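Local atomic coordinates of apical membrane antigen AMA1 (Toxoplasma gondii ME49, PDB entry 4YIV), a protein that takes part in host cell invasion as a component of the ring-like moving junction between parasite and host cell membranes, and is probably essential to that process. Residues A[26-30]-A[294-300]; A[137-141]-A[215-221]; A[322-326]-A[393-397]. All coordinates share one frame; numbering follows the deposited sequence.

Interaction 1 of 3, residues A[26-30]-A[294-300]; sequences RFNLT and GGVGRNY. With NAG (2-acetamido-2-deoxy-beta-D-glucopyranose), chain B.
Leu29 lies against Tyr300 where the inverse gamma turn centred on Asn28 meets the start of strand 300-305, a member of a five-stranded antiparallel sheet in this PAN-domain protein. The two side chains run side by side and antiparallel to one another. From its root outward, Leu29 has CB 3.4 Å from Tyr300 OH, then CG 3.8 Å from the same oxygen, and finally CD1, which meets Tyr300 CE1 and, at 3.9 Å, Asn299 CB. With CG beside the backbone N (chi1 -66°), the side chain leans on the very hydroxyl that its own N-H grips: Leu29 N donates to Tyr300 OH over 3.2 Å, at 151°. Asn299 CB in turn sits over the centre of one face of the tyrosine ring. Asn28 points away from all this; its ND2 carries the N-acetylglucosamine, while OD1 accepts from His31 N and more weakly from Thr30 N. Two waters complete the seam. One joins Tyr300 OH, Thr30 OG1 and Gly295 O, so the phenol oxygen is held from two sources. The other donates to Thr30 O and, at 2.7 Å, to Gly294 O.

Interaction 2 of 3, residues A[137-141]-A[215-221]; sequences AEFAF and AYVGENP
Phe141 and Gly218 show how a helix can pack closely on a second helical turn: the last turn of helix 132-141 rests against the 3-10 segment 215-218 without any hydrogen bond between the two. Closeness depends on Gly218, which has no side chain to hold the backbones apart. Its CA approaches Ala137 O to 3.3 Å in a CA-H...O contact with 155° at the hydrogen, and the small Ala140 CB meets Ala215 CB at 4.0 Å. Ala137 CB also touches Val217 CG1.

Phe141 adds the aromatic part of the contact. With CG anti to the backbone N (chi1 -176°), the ring is carried out over the turn, while Phe141 CB lies 3.3 Å from Ala215 O. Glu219 lies over one face: its CA stands 3.7 Å from the ring centroid, almost on the normal, in a CH-pi contact; CB lies over the face near CE1, and CG reaches the rim by CZ. Tyr216 CD1 meets the Phe141 edge near its plane, 3.8 Å from CE1, the two rings being inclined at 78°.

The next shell fixes these groups. Arg156 makes a cation-pi contact with Phe141, bonds the carbonyl O of that residue and also reaches Tyr216 OH, which bonds Glu54 as well; one arginine thereby ties both aromatic residues together. Phe159 of strand 159-162 packs against Ala137, Ala140 and Val217, joining the seam to the neighbouring sheet. Nearer Pro221, the extended Glu138 chain ends in a carboxylate gripped by the N-H groups of Lys128 and Ala129 and by the Lys142 ammonium. Thus positioned, Glu138 OE2 lies 3.9 Å from Pro221 CG.

Interaction 3 of 3, residues A[322-326]-A[393-397]; sequences CLVSD and IQSTS
Ser325 and Ser395 bind two edge strands that cross almost at right angles, 92° between their N-to-C directions, so that two three-stranded antiparallel sheets are joined over a short crossing and not as one continuous sheet. The tight part of the contact is made of three hydrogen bonds within a few residues. Ser325 N donates to Ser395 O over 2.8 Å, in the carbonyl plane. The reverse link uses a side chain: Ser395 N donates to Ser325 OG over 2.7 Å, bent, at 137°, the hydroxyl oxygen serving where a backbone carbonyl would accept in a regular sheet. The third bond runs from Ser395 OG to Leu323 O, also 2.7 Å and in the carbonyl plane. Gln384 NE2 bonds the same Ser395 hydroxyl, so this buried group is pinned from two strands. Val324 CA adds a CA-H...O contact to Ser395 O at 3.3 Å, giving that carbonyl a second approach.

Around the crossing, Leu323 packs on the helices 13-16 and 18-25 through Phe14, Phe23 and Met24, while Cys322 is tied to Cys246 by a disulfide within its own sheet.

Away from these three bonds the packing slackens into van der Waals touches among partly exposed residues. Gln394 bends at chi2 (-75°), which swings its amide back along Ser325 and brings NE2 to 3.7 Å from Ser325 CB. Beyond it, the methyl carbon Thr396 CG2 lies 4.0 Å from Ser325 O.

In the fold
The three contacts join sequence-distant parts of an engineered AMA1 construct, most of the ectodomain of this membrane-anchored protein without its DII loop. Interaction 2 is nested inside the loop closed by interaction 1, their centres about 20 Å apart; interaction 3 follows in series, its centre about 21 Å from that of interaction 1 and 35 Å from that of interaction 2. Interactions 1 and 3 approach to about 5 Å between nearest atoms without touching, and Phe238 bridges them by packing on both Phe27 and Leu323. The glycan on Asn28 lies about 11 Å from the Leu323 side chain. A cobalt ion sits about 7 Å from the Asn28 side chain.

Interaction 1 of 3, residues A[26-30]-A[294-300]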
ATOM      1  N   ARG A  26      -4.837   1.953  12.979  1.00 29.45           N
ATOM      2  CA  ARG A  26      -4.384   1.285  11.772  1.00 27.77           C
ATOM      3  C   ARG A  26      -4.542   2.156  10.534  1.00 29.89           C
ATOM      4  O   ARG A  26      -3.968   1.846   9.478  1.00 29.97           O
ATOM      5  CB  ARG A  26      -5.120  -0.040  11.584  1.00 29.43           C
ATOM      6  CG  ARG A  26      -6.531   0.076  11.147  1.00 32.23           C
ATOM      7  CD  ARG A  26      -7.263  -1.256  11.231  1.00 41.43           C
ATOM      8  NE  ARG A  26      -7.009  -1.935  12.496  1.00 50.18           N
ATOM      9  CZ  ARG A  26      -7.445  -3.152  12.805  1.00 57.25           C
ATOM     10  NH1 ARG A  26      -8.185  -3.851  11.936  1.00 57.44           N
ATOM     11  NH2 ARG A  26      -7.138  -3.653  13.998  1.00 55.85           N
ATOM     12  N   PHE A  27      -5.314   3.234  10.649  1.00 28.35           N
ATOM     13  CA  PHE A  27      -5.565   4.085   9.498  1.00 27.68           C
ATOM     14  C   PHE A  27      -4.604   5.246   9.406  1.00 27.54           C
ATOM     15  O   PHE A  27      -4.663   6.023   8.454  1.00 32.86           O
ATOM     16  CB  PHE A  27      -6.990   4.596   9.531  1.00 26.33           C
ATOM     17  CG  PHE A  27      -8.007   3.503   9.413  1.00 29.13           C
ATOM     18  CD1 PHE A  27      -8.092   2.759   8.261  1.00 25.12           C
ATOM     19  CD2 PHE A  27      -8.843   3.183  10.481  1.00 34.03           C
ATOM     20  CE1 PHE A  27      -9.010   1.734   8.142  1.00 30.61           C
ATOM     21  CE2 PHE A  27      -9.760   2.162  10.372  1.00 30.31           C
ATOM     22  CZ  PHE A  27      -9.853   1.439   9.208  1.00 29.95           C
ATOM     23  N   ASN A  28      -3.733   5.395  10.388  1.00 27.58           N
ATOM     24  CA  ASN A  28      -2.779   6.496  10.403  1.00 28.33           C
ATOM     25  C   ASN A  28      -1.500   6.144   9.691  1.00 20.81           C
ATOM     26  O   ASN A  28      -0.586   5.701  10.274  1.00 23.98           O
ATOM     27  CB  ASN A  28      -2.499   7.007  11.819  1.00 31.44           C
ATOM     28  CG  ASN A  28      -1.741   8.324  11.824  1.00 38.53           C
ATOM     29  OD1 ASN A  28      -1.153   8.697  10.834  1.00 36.37           O
ATOM     30  ND2 ASN A  28      -1.783   9.040  12.937  1.00 27.17           N
ATOM     31  N   LEU A  29      -1.482   6.359   8.399  1.00 25.91           N
ATOM     32  CA  LEU A  29      -0.317   6.019   7.594  1.00 23.06           C
ATOM     33  C   LEU A  29       0.882   6.928   7.851  1.00 25.18           C
ATOM     34  O   LEU A  29       2.021   6.589   7.525  1.00 20.32           O
ATOM     35  CB  LEU A  29      -0.688   6.061   6.119  1.00 21.81           C
ATOM     36  CG  LEU A  29      -1.693   4.978   5.742  1.00 18.17           C
ATOM     37  CD1 LEU A  29      -2.413   5.254   4.416  1.00 22.88           C
ATOM     38  CD2 LEU A  29      -0.936   3.597   5.672  1.00 21.23           C
ATOM     39  N   THR A  30       0.660   8.090   8.437  1.00 25.67           N
ATOM     40  CA  THR A  30       1.817   8.908   8.803  1.00 25.35           C
ATOM     41  C   THR A  30       2.609   8.294   9.970  1.00 29.89           C
ATOM     42  O   THR A  30       3.838   8.363  10.039  1.00 35.03           O
ATOM     43  CB  THR A  30       1.382  10.341   9.202  1.00 32.13           C
ATOM     44  OG1 THR A  30       0.550  10.891   8.173  1.00 31.96           O
ATOM     45  CG2 THR A  30       2.604  11.206   9.378  1.00 37.75           C
ATOM     46  N   GLY A 294       6.995  11.300   4.148  1.00 22.40           N
ATOM     47  CA  GLY A 294       6.733  10.732   5.452  1.00 24.86           C
ATOM     48  C   GLY A 294       5.373  10.060   5.600  1.00 24.51           C
ATOM     49  O   GLY A 294       4.918   9.820   6.730  1.00 22.35           O
ATOM     50  N   GLY A 295       4.695   9.783   4.487  1.00 22.34           N
ATOM     51  CA  GLY A 295       3.373   9.153   4.557  1.00 21.54           C
ATOM     52  C   GLY A 295       2.226  10.139   4.550  1.00 23.33           C
ATOM     53  O   GLY A 295       1.060   9.741   4.577  1.00 21.51           O
ATOM     54  N   VAL A 296       2.555  11.433   4.516  1.00 23.06           N
ATOM     55  CA  VAL A 296       1.553  12.482   4.446  1.00 24.00           C
ATOM     56  C   VAL A 296       1.018  12.623   3.041  1.00 24.34           C
ATOM     57  O   VAL A 296       1.796  12.690   2.091  1.00 25.16           O
ATOM     58  CB  VAL A 296       2.141  13.856   4.888  1.00 29.12           C
ATOM     59  CG1 VAL A 296       1.051  14.937   4.849  1.00 25.22           C
ATOM     60  CG2 VAL A 296       2.793  13.738   6.284  1.00 27.27           C
ATOM     61  N   GLY A 297      -0.295  12.748   2.896  1.00 22.68           N
ATOM     62  CA  GLY A 297      -0.878  12.819   1.577  1.00 25.00           C
ATOM     63  C   GLY A 297      -2.351  12.483   1.534  1.00 24.30           C
ATOM     64  O   GLY A 297      -2.928  12.100   2.554  1.00 26.19           O
ATOM     65  N   ARG A 298      -2.973  12.664   0.377  1.00 22.41           N
ATOM     66  CA  ARG A 298      -4.395  12.426   0.186  1.00 23.60           C
ATOM     67  C   ARG A 298      -4.526  10.934  -0.044  1.00 23.01           C
ATOM     68  O   ARG A 298      -4.742  10.487  -1.137  1.00 23.16           O
ATOM     69  CB  ARG A 298      -4.861  13.193  -1.042  1.00 22.85           C
ATOM     70  CG  ARG A 298      -6.358  13.244  -1.215  1.00 23.86           C
ATOM     71  CD  ARG A 298      -6.802  13.906  -2.508  1.00 29.08           C
ATOM     72  NE  ARG A 298      -6.391  15.290  -2.622  1.00 31.59           N
ATOM     73  CZ  ARG A 298      -5.695  15.797  -3.628  1.00 28.77           C
ATOM     74  NH1 ARG A 298      -5.341  15.061  -4.651  1.00 26.74           N
ATOM     75  NH2 ARG A 298      -5.392  17.066  -3.617  1.00 35.14           N
ATOM     76  N   ASN A 299      -4.378  10.207   1.042  1.00 22.45           N
ATOM     77  CA  ASN A 299      -4.315   8.747   1.072  1.00 22.32           C
ATOM     78  C   ASN A 299      -5.631   8.035   1.376  1.00 23.19           C
ATOM     79  O   ASN A 299      -5.688   6.796   1.317  1.00 20.30           O
ATOM     80  CB  ASN A 299      -3.337   8.290   2.147  1.00 22.80           C
ATOM     81  CG  ASN A 299      -1.957   8.850   1.967  1.00 25.64           C
ATOM     82  OD1 ASN A 299      -1.528   9.131   0.851  1.00 23.17           O
ATOM     83  ND2 ASN A 299      -1.235   8.966   3.062  1.00 22.71           N
ATOM     84  N   TYR A 300      -6.668   8.809   1.682  1.00 21.01           N
ATOM     85  CA  TYR A 300      -7.865   8.299   2.341  1.00 22.54           C
ATOM     86  C   TYR A 300      -9.079   8.632   1.539  1.00 25.44           C
ATOM     87  O   TYR A 300      -9.192   9.722   0.957  1.00 23.55           O
ATOM     88  CB  TYR A 300      -7.988   8.897   3.760  1.00 20.94           C
ATOM     89  CG  TYR A 300      -6.735   8.786   4.531  1.00 22.67           C
ATOM     90  CD1 TYR A 300      -6.380   7.574   5.117  1.00 22.12           C
ATOM     91  CD2 TYR A 300      -5.868   9.851   4.657  1.00 23.86           C
ATOM     92  CE1 TYR A 300      -5.242   7.428   5.787  1.00 23.88           C
ATOM     93  CE2 TYR A 300      -4.694   9.712   5.349  1.00 22.62           C
ATOM     94  CZ  TYR A 300      -4.396   8.494   5.918  1.00 25.74           C
ATOM     95  OH  TYR A 300      -3.240   8.307   6.607  1.00 25.10           O
TER
HETATM   96  C1  NAG B 501      -1.294  10.422  13.148  1.00 43.94           C
HETATM   97  C2  NAG B 501      -1.886  11.410  14.149  1.00 45.99           C
HETATM   98  C3  NAG B 501      -1.032  12.665  14.262  1.00 44.26           C
HETATM   99  C4  NAG B 501       0.414  12.282  14.533  1.00 46.70           C
HETATM  100  C5  NAG B 501       0.903  11.307  13.469  1.00 47.63           C
HETATM  101  C6  NAG B 501       2.347  10.896  13.732  1.00 42.92           C
HETATM  102  C7  NAG B 501      -4.272  10.983  14.050  1.00 41.61           C
HETATM  103  C8  NAG B 501      -5.588  11.402  13.465  1.00 37.97           C
HETATM  104  N2  NAG B 501      -3.237  11.764  13.757  1.00 42.39           N
HETATM  105  O3  NAG B 501      -1.520  13.484  15.331  1.00 54.61           O
HETATM  106  O4  NAG B 501       1.232  13.457  14.521  1.00 56.28           O
HETATM  107  O5  NAG B 501       0.076  10.143  13.448  1.00 42.01           O
HETATM  108  O6  NAG B 501       2.412  10.124  14.936  1.00 47.36           O
HETATM  109  O7  NAG B 501      -4.159   9.990  14.751  1.00 50.33           O
HETATM  110  O   HOH W   1      -1.235  10.167   5.944  1.00 24.78           O
HETATM  111  O   HOH W   2       6.015  10.341   9.151  1.00 34.94           O

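Interaction 2 of 3, residues A[137-141]-A[215-221]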
ATOM      1  N   ALA A 137       8.146 -10.496   3.748  1.00 19.28           N
ATOM      2  CA  ALA A 137       8.740  -9.236   4.192  1.00 21.41           C
ATOM      3  C   ALA A 137      10.010  -9.449   5.034  1.00 21.91           C
ATOM      4  O   ALA A 137      10.999  -8.713   4.899  1.00 21.23           O
ATOM      5  CB  ALA A 137       7.719  -8.452   4.966  1.00 21.21           C
ATOM      6  N   GLU A 138       9.997 -10.453   5.906  1.00 20.82           N
ATOM      7  CA  GLU A 138      11.163 -10.748   6.731  1.00 18.58           C
ATOM      8  C   GLU A 138      12.322 -11.237   5.883  1.00 21.94           C
ATOM      9  O   GLU A 138      13.474 -10.873   6.113  1.00 22.09           O
ATOM     10  CB  GLU A 138      10.778 -11.773   7.809  1.00 23.55           C
ATOM     11  CG  GLU A 138      11.884 -12.100   8.803  1.00 30.17           C
ATOM     12  CD  GLU A 138      11.412 -13.060   9.901  1.00 29.76           C
ATOM     13  OE1 GLU A 138      12.246 -13.398  10.759  1.00 33.88           O
ATOM     14  OE2 GLU A 138      10.221 -13.479   9.889  1.00 32.30           O
ATOM     15  N   PHE A 139      12.006 -12.055   4.883  1.00 20.83           N
ATOM     16  CA  PHE A 139      12.987 -12.512   3.922  1.00 22.58           C
ATOM     17  C   PHE A 139      13.652 -11.335   3.206  1.00 24.79           C
ATOM     18  O   PHE A 139      14.873 -11.306   3.023  1.00 24.52           O
ATOM     19  CB  PHE A 139      12.334 -13.432   2.904  1.00 22.51           C
ATOM     20  CG  PHE A 139      13.276 -13.932   1.862  1.00 28.35           C
ATOM     21  CD1 PHE A 139      14.374 -14.692   2.218  1.00 29.13           C
ATOM     22  CD2 PHE A 139      13.053 -13.647   0.515  1.00 27.92           C
ATOM     23  CE1 PHE A 139      15.264 -15.153   1.245  1.00 33.58           C
ATOM     24  CE2 PHE A 139      13.936 -14.095  -0.471  1.00 28.47           C
ATOM     25  CZ  PHE A 139      15.027 -14.848  -0.116  1.00 30.21           C
ATOM     26  N   ALA A 140      12.843 -10.359   2.819  1.00 21.08           N
ATOM     27  CA  ALA A 140      13.383  -9.141   2.192  1.00 23.23           C
ATOM     28  C   ALA A 140      14.232  -8.347   3.209  1.00 22.99           C
ATOM     29  O   ALA A 140      15.322  -7.842   2.880  1.00 22.39           O
ATOM     30  CB  ALA A 140      12.245  -8.288   1.653  1.00 20.99           C
ATOM     31  N   PHE A 141      13.766  -8.265   4.444  1.00 21.46           N
ATOM     32  CA  PHE A 141      14.524  -7.512   5.452  1.00 23.25           C
ATOM     33  C   PHE A 141      15.895  -8.155   5.714  1.00 27.00           C
ATOM     34  O   PHE A 141      16.882  -7.450   5.973  1.00 25.91           O
ATOM     35  CB  PHE A 141      13.759  -7.387   6.763  1.00 23.37           C
ATOM     36  CG  PHE A 141      14.468  -6.536   7.770  1.00 23.38           C
ATOM     37  CD1 PHE A 141      14.540  -5.151   7.609  1.00 23.51           C
ATOM     38  CD2 PHE A 141      15.123  -7.121   8.857  1.00 26.76           C
ATOM     39  CE1 PHE A 141      15.227  -4.361   8.535  1.00 27.18           C
ATOM     40  CE2 PHE A 141      15.817  -6.337   9.782  1.00 29.83           C
ATOM     41  CZ  PHE A 141      15.872  -4.960   9.625  1.00 24.71           C
ATOM     42  N   ALA A 215      11.480  -3.472   2.193  1.00 17.22           N
ATOM     43  CA  ALA A 215      12.022  -4.521   3.057  1.00 19.21           C
ATOM     44  C   ALA A 215      11.744  -4.248   4.505  1.00 20.69           C
ATOM     45  O   ALA A 215      11.768  -5.191   5.318  1.00 20.86           O
ATOM     46  CB  ALA A 215      13.507  -4.689   2.863  1.00 20.00           C
ATOM     47  N   TYR A 216      11.482  -2.991   4.852  1.00 19.31           N
ATOM     48  CA  TYR A 216      11.345  -2.638   6.258  1.00 20.19           C
ATOM     49  C   TYR A 216       9.975  -3.031   6.848  1.00 22.31           C
ATOM     50  O   TYR A 216       9.767  -2.962   8.078  1.00 22.13           O
ATOM     51  CB  TYR A 216      11.656  -1.136   6.458  1.00 18.05           C
ATOM     52  CG  TYR A 216      13.101  -0.912   6.080  1.00 22.56           C
ATOM     53  CD1 TYR A 216      14.108  -1.102   7.025  1.00 26.31           C
ATOM     54  CD2 TYR A 216      13.474  -0.659   4.756  1.00 22.46           C
ATOM     55  CE1 TYR A 216      15.443  -1.002   6.687  1.00 22.60           C
ATOM     56  CE2 TYR A 216      14.814  -0.565   4.406  1.00 21.55           C
ATOM     57  CZ  TYR A 216      15.797  -0.733   5.387  1.00 20.92           C
ATOM     58  OH  TYR A 216      17.148  -0.655   5.088  1.00 23.48           O
ATOM     59  N   VAL A 217       9.050  -3.462   5.996  1.00 20.05           N
ATOM     60  CA  VAL A 217       7.853  -4.170   6.483  1.00 18.42           C
ATOM     61  C   VAL A 217       8.309  -5.396   7.319  1.00 22.45           C
ATOM     62  O   VAL A 217       7.605  -5.885   8.199  1.00 22.02           O
ATOM     63  CB  VAL A 217       6.957  -4.618   5.338  1.00 19.55           C
ATOM     64  CG1 VAL A 217       5.741  -5.414   5.847  1.00 21.40           C
ATOM     65  CG2 VAL A 217       6.456  -3.403   4.510  1.00 19.46           C
ATOM     66  N   GLY A 218       9.472  -5.918   6.973  1.00 19.22           N
ATOM     67  CA  GLY A 218       9.986  -7.121   7.578  1.00 21.50           C
ATOM     68  C   GLY A 218      10.795  -6.948   8.843  1.00 23.19           C
ATOM     69  O   GLY A 218      11.201  -7.945   9.427  1.00 22.51           O
ATOM     70  N   GLU A 219      11.074  -5.709   9.246  1.00 24.10           N
ATOM     71  CA  GLU A 219      11.897  -5.469  10.457  1.00 27.96           C
ATOM     72  C   GLU A 219      11.191  -5.998  11.719  1.00 27.28           C
ATOM     73  O   GLU A 219      11.799  -6.644  12.581  1.00 27.48           O
ATOM     74  CB  GLU A 219      12.202  -3.959  10.628  1.00 27.22           C
ATOM     75  CG  GLU A 219      13.127  -3.643  11.847  1.00 31.11           C
ATOM     76  CD  GLU A 219      13.709  -2.226  11.827  1.00 38.98           C
ATOM     77  OE1 GLU A 219      14.515  -1.904  12.721  1.00 50.87           O
ATOM     78  OE2 GLU A 219      13.388  -1.441  10.922  1.00 44.88           O
ATOM     79  N   ASN A 220       9.899  -5.744  11.819  1.00 23.37           N
ATOM     80  CA  ASN A 220       9.046  -6.255  12.877  1.00 24.47           C
ATOM     81  C   ASN A 220       7.899  -6.832  12.082  1.00 22.46           C
ATOM     82  O   ASN A 220       6.914  -6.228  11.945  1.00 21.46           O
ATOM     83  CB  ASN A 220       8.590  -5.160  13.809  1.00 23.08           C
ATOM     84  CG  ASN A 220       9.701  -4.638  14.673  1.00 32.83           C
ATOM     85  OD1 ASN A 220      10.314  -5.362  15.410  1.00 38.00           O
ATOM     86  ND2 ASN A 220       9.960  -3.375  14.557  1.00 25.82           N
ATOM     87  N   PRO A 221       8.088  -8.015  11.537  1.00 21.08           N
ATOM     88  CA  PRO A 221       7.104  -8.612  10.607  1.00 19.78           C
ATOM     89  C   PRO A 221       5.657  -8.769  10.960  1.00 24.54           C
ATOM     90  O   PRO A 221       4.848  -8.861  10.039  1.00 22.79           O
ATOM     91  CB  PRO A 221       7.766  -9.902  10.134  1.00 25.09           C
ATOM     92  CG  PRO A 221       8.603 -10.275  11.284  1.00 24.75           C
ATOM     93  CD  PRO A 221       9.164  -8.976  11.811  1.00 24.90           C
TER

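Interaction 3 of 3, residues A[322-326]-A[393-397]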
ATOM      1  N   CYS A 322     -12.384   9.322  13.492  1.00 32.83           N
ATOM      2  CA  CYS A 322     -13.695   8.783  13.799  1.00 37.33           C
ATOM      3  C   CYS A 322     -14.322   8.236  12.513  1.00 36.96           C
ATOM      4  O   CYS A 322     -13.748   8.342  11.419  1.00 36.15           O
ATOM      5  CB  CYS A 322     -14.597   9.844  14.447  1.00 38.02           C
ATOM      6  SG  CYS A 322     -14.921  11.336  13.441  1.00 39.86           S
ATOM      7  N   LEU A 323     -15.494   7.640  12.667  1.00 33.39           N
ATOM      8  CA  LEU A 323     -16.228   7.035  11.574  1.00 32.76           C
ATOM      9  C   LEU A 323     -17.667   7.449  11.625  1.00 35.66           C
ATOM     10  O   LEU A 323     -18.225   7.673  12.701  1.00 36.59           O
ATOM     11  CB  LEU A 323     -16.169   5.506  11.635  1.00 34.02           C
ATOM     12  CG  LEU A 323     -14.806   4.829  11.642  1.00 35.87           C
ATOM     13  CD1 LEU A 323     -14.950   3.325  11.888  1.00 36.73           C
ATOM     14  CD2 LEU A 323     -14.122   5.122  10.316  1.00 32.22           C
ATOM     15  N   VAL A 324     -18.275   7.497  10.459  1.00 33.80           N
ATOM     16  CA  VAL A 324     -19.690   7.771  10.331  1.00 38.10           C
ATOM     17  C   VAL A 324     -20.310   6.557   9.676  1.00 38.09           C
ATOM     18  O   VAL A 324     -19.845   6.120   8.627  1.00 34.21           O
ATOM     19  CB  VAL A 324     -19.943   9.055   9.501  1.00 34.05           C
ATOM     20  CG1 VAL A 324     -21.414   9.179   9.051  1.00 35.24           C
ATOM     21  CG2 VAL A 324     -19.489  10.269  10.289  1.00 37.26           C
ATOM     22  N   SER A 325     -21.358   6.003  10.297  1.00 40.27           N
ATOM     23  CA  SER A 325     -22.062   4.841   9.739  1.00 35.84           C
ATOM     24  C   SER A 325     -22.757   5.163   8.436  1.00 34.29           C
ATOM     25  O   SER A 325     -23.405   6.196   8.308  1.00 37.47           O
ATOM     26  CB  SER A 325     -23.098   4.312  10.743  1.00 42.92           C
ATOM     27  OG  SER A 325     -22.559   4.338  12.042  1.00 48.44           O
ATOM     28  N   ASP A 326     -22.663   4.249   7.480  1.00 32.82           N
ATOM     29  CA  ASP A 326     -23.334   4.400   6.198  1.00 35.24           C
ATOM     30  C   ASP A 326     -23.254   3.063   5.500  1.00 39.49           C
ATOM     31  O   ASP A 326     -22.206   2.679   5.005  1.00 34.88           O
ATOM     32  CB  ASP A 326     -22.683   5.496   5.349  1.00 36.48           C
ATOM     33  CG  ASP A 326     -23.293   5.608   3.954  1.00 38.05           C
ATOM     34  OD1 ASP A 326     -24.260   4.863   3.651  1.00 38.23           O
ATOM     35  OD2 ASP A 326     -22.808   6.436   3.139  1.00 40.51           O
ATOM     36  N   ILE A 393     -21.694  -0.634  16.214  1.00 63.38           N
ATOM     37  CA  ILE A 393     -21.731   0.796  16.508  1.00 60.16           C
ATOM     38  C   ILE A 393     -22.263   1.645  15.369  1.00 56.81           C
ATOM     39  O   ILE A 393     -21.787   1.552  14.230  1.00 53.29           O
ATOM     40  CB  ILE A 393     -20.358   1.322  16.860  1.00 58.33           C
ATOM     41  CG1 ILE A 393     -19.807   0.491  18.010  1.00 64.99           C
ATOM     42  CG2 ILE A 393     -20.442   2.821  17.200  1.00 53.84           C
ATOM     43  CD1 ILE A 393     -18.667   1.114  18.725  1.00 66.89           C
ATOM     44  N   GLN A 394     -23.260   2.461  15.703  1.00 53.60           N
ATOM     45  CA  GLN A 394     -23.733   3.529  14.843  1.00 55.92           C
ATOM     46  C   GLN A 394     -23.066   4.819  15.289  1.00 58.30           C
ATOM     47  O   GLN A 394     -22.716   4.987  16.464  1.00 55.38           O
ATOM     48  CB  GLN A 394     -25.246   3.702  14.893  1.00 59.62           C
ATOM     49  CG  GLN A 394     -26.045   2.538  14.413  1.00 68.39           C
ATOM     50  CD  GLN A 394     -26.037   2.391  12.910  1.00 69.83           C
ATOM     51  OE1 GLN A 394     -26.906   2.933  12.217  1.00 68.29           O
ATOM     52  NE2 GLN A 394     -25.069   1.639  12.396  1.00 67.10           N
ATOM     53  N   SER A 395     -22.887   5.715  14.324  1.00 54.16           N
ATOM     54  CA  SER A 395     -22.307   7.030  14.541  1.00 52.40           C
ATOM     55  C   SER A 395     -22.783   7.896  13.402  1.00 50.51           C
ATOM     56  O   SER A 395     -22.420   7.650  12.253  1.00 44.78           O
ATOM     57  CB  SER A 395     -20.785   6.973  14.579  1.00 47.24           C
ATOM     58  OG  SER A 395     -20.217   8.274  14.451  1.00 40.60           O
ATOM     59  N   THR A 396     -23.628   8.875  13.710  1.00 48.01           N
ATOM     60  CA  THR A 396     -24.222   9.735  12.695  1.00 48.94           C
ATOM     61  C   THR A 396     -24.515  11.109  13.269  1.00 52.28           C
ATOM     62  O   THR A 396     -24.260  11.376  14.445  1.00 51.77           O
ATOM     63  CB  THR A 396     -25.541   9.168  12.133  1.00 57.98           C
ATOM     64  OG1 THR A 396     -26.462   8.958  13.212  1.00 65.63           O
ATOM     65  CG2 THR A 396     -25.316   7.860  11.373  1.00 56.78           C
ATOM     66  N   SER A 397     -25.045  11.972  12.412  1.00 60.22           N
ATOM     67  CA  SER A 397     -25.467  13.311  12.804  1.00 65.66           C
ATOM     68  C   SER A 397     -26.966  13.478  12.589  1.00 70.02           C
ATOM     69  O   SER A 397     -27.495  13.139  11.522  1.00 66.48           O
ATOM     70  CB  SER A 397     -24.700  14.370  12.016  1.00 61.49           C
ATOM     71  OG  SER A 397     -23.507  14.713  12.699  1.00 63.98           O
TER